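PaaA (Enterobacter agglomerans, PDB 5FF5) belongs to the E1-like ThiF family of adenylyltransferases and acts on the route to the bicyclic core of pantocin A, which involves a Claisen condensation and decarboxylation. Local coordinates at residues 138-150 with 170-182. Numbering follows the deposited sequence. Where two conformers were deposited one is given.
With SO4 (sulfate ion), chain C.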
# COMPACT_ATOMS: atom_id res chain seq x y z
N PHE A 138 -9.43 10.26 13.65
CA PHE A 138 -9.58 10.05 15.07
C PHE A 138 -8.73 8.90 15.52
O PHE A 138 -9.13 7.76 15.41
CB PHE A 138 -11.06 9.84 15.42
CG PHE A 138 -11.86 11.12 15.41
CD1 PHE A 138 -11.99 11.88 16.56
CD2 PHE A 138 -12.42 11.59 14.24
CE1 PHE A 138 -12.68 13.06 16.55
CE2 PHE A 138 -13.10 12.77 14.22
CZ PHE A 138 -13.24 13.51 15.37
N GLY A 139 -7.54 9.20 16.01
CA GLY A 139 -6.67 8.17 16.56
C GLY A 139 -5.46 7.89 15.68
O GLY A 139 -5.61 7.54 14.50
N MSE A 140 -4.26 8.04 16.24
CA MSE A 140 -3.05 7.81 15.46
C MSE A 140 -2.33 6.51 15.83
O MSE A 140 -1.10 6.47 15.96
CB MSE A 140 -2.12 9.01 15.59
CG MSE A 140 -2.69 10.28 14.95
SE MSE A 140 -2.85 10.22 12.98
CE MSE A 140 -4.76 9.93 12.87
N GLY A 141 -3.12 5.46 16.00
CA GLY A 141 -2.60 4.10 16.10
C GLY A 141 -2.19 3.60 14.72
O GLY A 141 -1.91 4.40 13.81
N GLY A 142 -2.09 2.28 14.60
CA GLY A 142 -1.75 1.64 13.34
C GLY A 142 -2.56 2.12 12.15
O GLY A 142 -2.02 2.74 11.24
N TRP A 143 -3.86 1.83 12.12
CA TRP A 143 -4.67 2.21 10.97
C TRP A 143 -4.54 3.72 10.76
O TRP A 143 -4.49 4.20 9.63
CB TRP A 143 -6.14 1.81 11.14
CG TRP A 143 -6.87 2.49 12.26
CD1 TRP A 143 -6.99 2.06 13.56
CD2 TRP A 143 -7.64 3.71 12.17
NE1 TRP A 143 -7.76 2.96 14.29
CE2 TRP A 143 -8.17 3.97 13.47
CE3 TRP A 143 -7.92 4.61 11.13
CZ2 TRP A 143 -8.97 5.09 13.74
CZ3 TRP A 143 -8.72 5.73 11.41
CH2 TRP A 143 -9.23 5.95 12.71
N GLY A 144 -4.42 4.44 11.87
CA GLY A 144 -4.40 5.89 11.88
C GLY A 144 -3.22 6.54 11.21
O GLY A 144 -3.38 7.51 10.47
N THR A 145 -2.02 6.02 11.49
CA THR A 145 -0.78 6.58 10.95
C THR A 145 -0.62 6.37 9.44
O THR A 145 -0.07 7.22 8.75
CB THR A 145 0.46 5.97 11.63
OG1 THR A 145 0.34 4.54 11.66
CG2 THR A 145 0.59 6.47 13.05
N TRP A 146 -1.11 5.25 8.93
CA TRP A 146 -0.96 4.96 7.51
C TRP A 146 -1.91 5.80 6.68
O TRP A 146 -1.55 6.21 5.58
CB TRP A 146 -1.18 3.48 7.23
CG TRP A 146 -0.07 2.64 7.73
CD1 TRP A 146 0.08 2.13 8.98
CD2 TRP A 146 1.07 2.20 6.98
NE1 TRP A 146 1.24 1.41 9.07
CE2 TRP A 146 1.86 1.43 7.85
CE3 TRP A 146 1.48 2.38 5.66
CZ2 TRP A 146 3.05 0.85 7.44
CZ3 TRP A 146 2.66 1.80 5.26
CH2 TRP A 146 3.43 1.04 6.15
N CYS A 147 -3.10 6.04 7.20
CA CYS A 147 -4.06 6.87 6.48
C CYS A 147 -3.59 8.32 6.38
O CYS A 147 -3.73 8.95 5.33
CB CYS A 147 -5.43 6.84 7.15
SG CYS A 147 -6.37 5.32 6.91
N ALA A 148 -3.06 8.86 7.47
CA ALA A 148 -2.54 10.22 7.44
C ALA A 148 -1.46 10.34 6.38
O ALA A 148 -1.46 11.28 5.56
CB ALA A 148 -1.99 10.62 8.80
N LEU A 149 -0.56 9.37 6.39
CA LEU A 149 0.58 9.38 5.51
C LEU A 149 0.18 9.46 4.05
O LEU A 149 0.54 10.41 3.36
CB LEU A 149 1.44 8.15 5.72
CG LEU A 149 2.68 8.17 4.82
CD1 LEU A 149 3.39 9.52 4.92
CD2 LEU A 149 3.60 7.03 5.16
N GLN A 150 -0.55 8.45 3.58
CA GLN A 150 -0.88 8.34 2.16
C GLN A 150 -1.76 9.49 1.70
O GLN A 150 -1.64 9.93 0.56
CB GLN A 150 -1.56 6.99 1.87
CG GLN A 150 -0.62 5.80 1.93
CD GLN A 150 -1.32 4.48 1.74
OE1 GLN A 150 -2.38 4.41 1.12
NE2 GLN A 150 -0.73 3.41 2.27
N SER A 170 7.33 0.12 21.11
CA SER A 170 6.59 -0.94 20.42
C SER A 170 5.69 -0.40 19.29
O SER A 170 5.19 -1.17 18.47
CB SER A 170 5.75 -1.76 21.39
OG SER A 170 4.82 -0.95 22.06
N ASN A 171 5.49 0.91 19.24
CA ASN A 171 4.69 1.50 18.18
C ASN A 171 5.44 1.55 16.85
O ASN A 171 4.85 1.63 15.77
CB ASN A 171 4.23 2.90 18.58
CG ASN A 171 3.29 2.89 19.75
OD1 ASN A 171 2.80 1.83 20.17
ND2 ASN A 171 3.00 4.07 20.29
N ILE A 172 6.77 1.53 16.95
CA ILE A 172 7.64 1.67 15.80
C ILE A 172 7.50 0.55 14.75
O ILE A 172 7.74 0.80 13.57
CB ILE A 172 9.09 1.77 16.26
CG1 ILE A 172 9.20 2.97 17.17
CG2 ILE A 172 9.99 2.10 15.11
CD1 ILE A 172 8.60 4.20 16.53
N ASN A 173 7.12 -0.66 15.15
CA ASN A 173 6.98 -1.71 14.14
C ASN A 173 5.79 -1.52 13.18
O ASN A 173 5.82 -2.03 12.07
CB ASN A 173 6.91 -3.10 14.80
CG ASN A 173 5.56 -3.39 15.43
OD1 ASN A 173 4.89 -2.49 15.92
ND2 ASN A 173 5.16 -4.66 15.42
N ARG A 174 4.76 -0.79 13.58
CA ARG A 174 3.56 -0.71 12.74
C ARG A 174 3.02 0.70 12.49
O ARG A 174 2.35 0.94 11.48
CB ARG A 174 2.43 -1.56 13.35
CG ARG A 174 2.22 -1.35 14.82
CD ARG A 174 0.96 -2.01 15.30
NE ARG A 174 0.65 -1.64 16.69
CZ ARG A 174 1.50 -1.74 17.70
NH1 ARG A 174 2.72 -2.22 17.50
NH2 ARG A 174 1.14 -1.37 18.92
N GLN A 175 3.27 1.63 13.41
CA GLN A 175 2.78 2.99 13.24
C GLN A 175 3.84 3.81 12.51
O GLN A 175 4.81 4.26 13.12
CB GLN A 175 2.45 3.57 14.61
CG GLN A 175 1.77 2.55 15.56
CD GLN A 175 1.07 3.18 16.75
OE1 GLN A 175 1.03 4.41 16.88
NE2 GLN A 175 0.53 2.35 17.63
N VAL A 176 3.61 4.04 11.21
CA VAL A 176 4.64 4.50 10.25
C VAL A 176 5.09 5.97 10.32
O VAL A 176 6.15 6.31 9.79
CB VAL A 176 4.18 4.26 8.79
CG1 VAL A 176 3.00 5.17 8.41
CG2 VAL A 176 5.33 4.44 7.81
N LEU A 177 4.28 6.83 10.95
CA LEU A 177 4.60 8.25 11.08
C LEU A 177 5.61 8.52 12.19
O LEU A 177 6.08 9.65 12.35
CB LEU A 177 3.33 9.05 11.36
CG LEU A 177 2.39 9.29 10.19
CD1 LEU A 177 1.27 10.20 10.60
CD2 LEU A 177 3.19 9.93 9.09
N TYR A 178 5.94 7.46 12.93
CA TYR A 178 6.82 7.57 14.09
C TYR A 178 8.10 6.79 13.87
O TYR A 178 8.07 5.58 13.65
CB TYR A 178 6.12 7.06 15.36
CG TYR A 178 4.69 7.50 15.52
CD1 TYR A 178 4.31 8.80 15.29
CD2 TYR A 178 3.71 6.60 15.91
CE1 TYR A 178 2.99 9.19 15.43
CE2 TYR A 178 2.38 6.98 16.05
CZ TYR A 178 2.02 8.28 15.81
OH TYR A 178 0.70 8.67 15.95
N ARG A 179 9.23 7.48 13.98
CA ARG A 179 10.54 6.87 13.82
C ARG A 179 11.21 6.73 15.17
O ARG A 179 10.72 7.29 16.15
CB ARG A 179 11.41 7.69 12.87
CG ARG A 179 10.94 7.68 11.41
CD ARG A 179 11.04 9.08 10.82
NE ARG A 179 11.28 9.05 9.37
CZ ARG A 179 12.43 9.36 8.79
NH1 ARG A 179 13.48 9.72 9.50
NH2 ARG A 179 12.52 9.30 7.47
N THR A 180 12.31 5.99 15.24
CA THR A 180 12.97 5.72 16.52
C THR A 180 13.25 6.97 17.35
O THR A 180 13.00 6.98 18.54
CB THR A 180 14.27 4.98 16.31
OG1 THR A 180 14.03 3.87 15.43
CG2 THR A 180 14.78 4.45 17.62
N ASP A 181 13.69 8.05 16.72
CA ASP A 181 13.94 9.28 17.46
C ASP A 181 12.66 9.91 18.00
O ASP A 181 12.72 10.85 18.80
CB ASP A 181 14.65 10.31 16.57
CG ASP A 181 16.16 10.34 16.78
OD1 ASP A 181 16.63 9.88 17.86
OD2 ASP A 181 16.88 10.84 15.89
N ASP A 182 11.51 9.38 17.61
CA ASP A 182 10.24 9.99 18.01
C ASP A 182 9.69 9.43 19.32
O ASP A 182 8.71 9.95 19.86
CB ASP A 182 9.22 9.83 16.87
CG ASP A 182 9.59 10.67 15.65
OD1 ASP A 182 10.16 11.77 15.84
OD2 ASP A 182 9.36 10.22 14.49
S SO4 C . -2.68 -0.29 16.77
O1 SO4 C . -2.58 -1.50 15.95
O2 SO4 C . -1.41 0.43 16.71
O3 SO4 C . -2.91 -0.60 18.19
O4 SO4 C . -3.74 0.57 16.23
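Sulfate O2 bridges Gly142 and Arg174, accepting hydrogen bonds from Gly142 N (2.9 Å) and from Arg174 NE (2.9 Å). Gly142 N also bonds sulfate O4, so one amide at the start of helix 142-153 serves two oxygens, and the positive end of the helix dipole should favour the anion. Gly141, at the N-cap position, and Gly142 have no side chains, which lets the sulfate settle directly on the backbone. Arg174 is extended from CG to NE and presents the edge of its guanidinium to O2; its NH2 makes a salt bridge to a second sulfate, while NH1 bonds weakly to Ser170 O and Asn173 OD1. Gln175 NE2 lies 2.9 Å from O2, and its OE1 is bound by Lys187. The spacing of Gly139, Gly141 and Gly144 after strand 134-138 fits the GxGxxG loop of a Rossmann-type fold, and Asn-x-x-Arg-Gln at 171-175 matches a sequence of E1-like enzymes; the sulfate, probably from the crystallisation liquor, may mark the place of a nucleotide phosphate, as in E1-like relatives. Deeper in, Trp146 NE1 donates to Arg174 O (2.7 Å), its N-H meeting the carbonyl almost head-on. The bond helps to hold the backbone that carries the arginine side chain to the sulfate. Val176, with chi1 at 69°, sets CG1 over the five-membered indole ring, 3.9 Å from its centroid, as a CH-pi contact, and against Leu149 CD2. Tyr198 OH of the second subunit bonds Val176 O, tying this loop to the dimer partner. Thr145 suits both sides of its place: OG1 receives a weak bond from Val176 N (3.3 Å), while CG2 packs on Tyr178 CE2. On the next turn, the small Ala148 admits Leu177 CD1 at 3.7 Å from its CB.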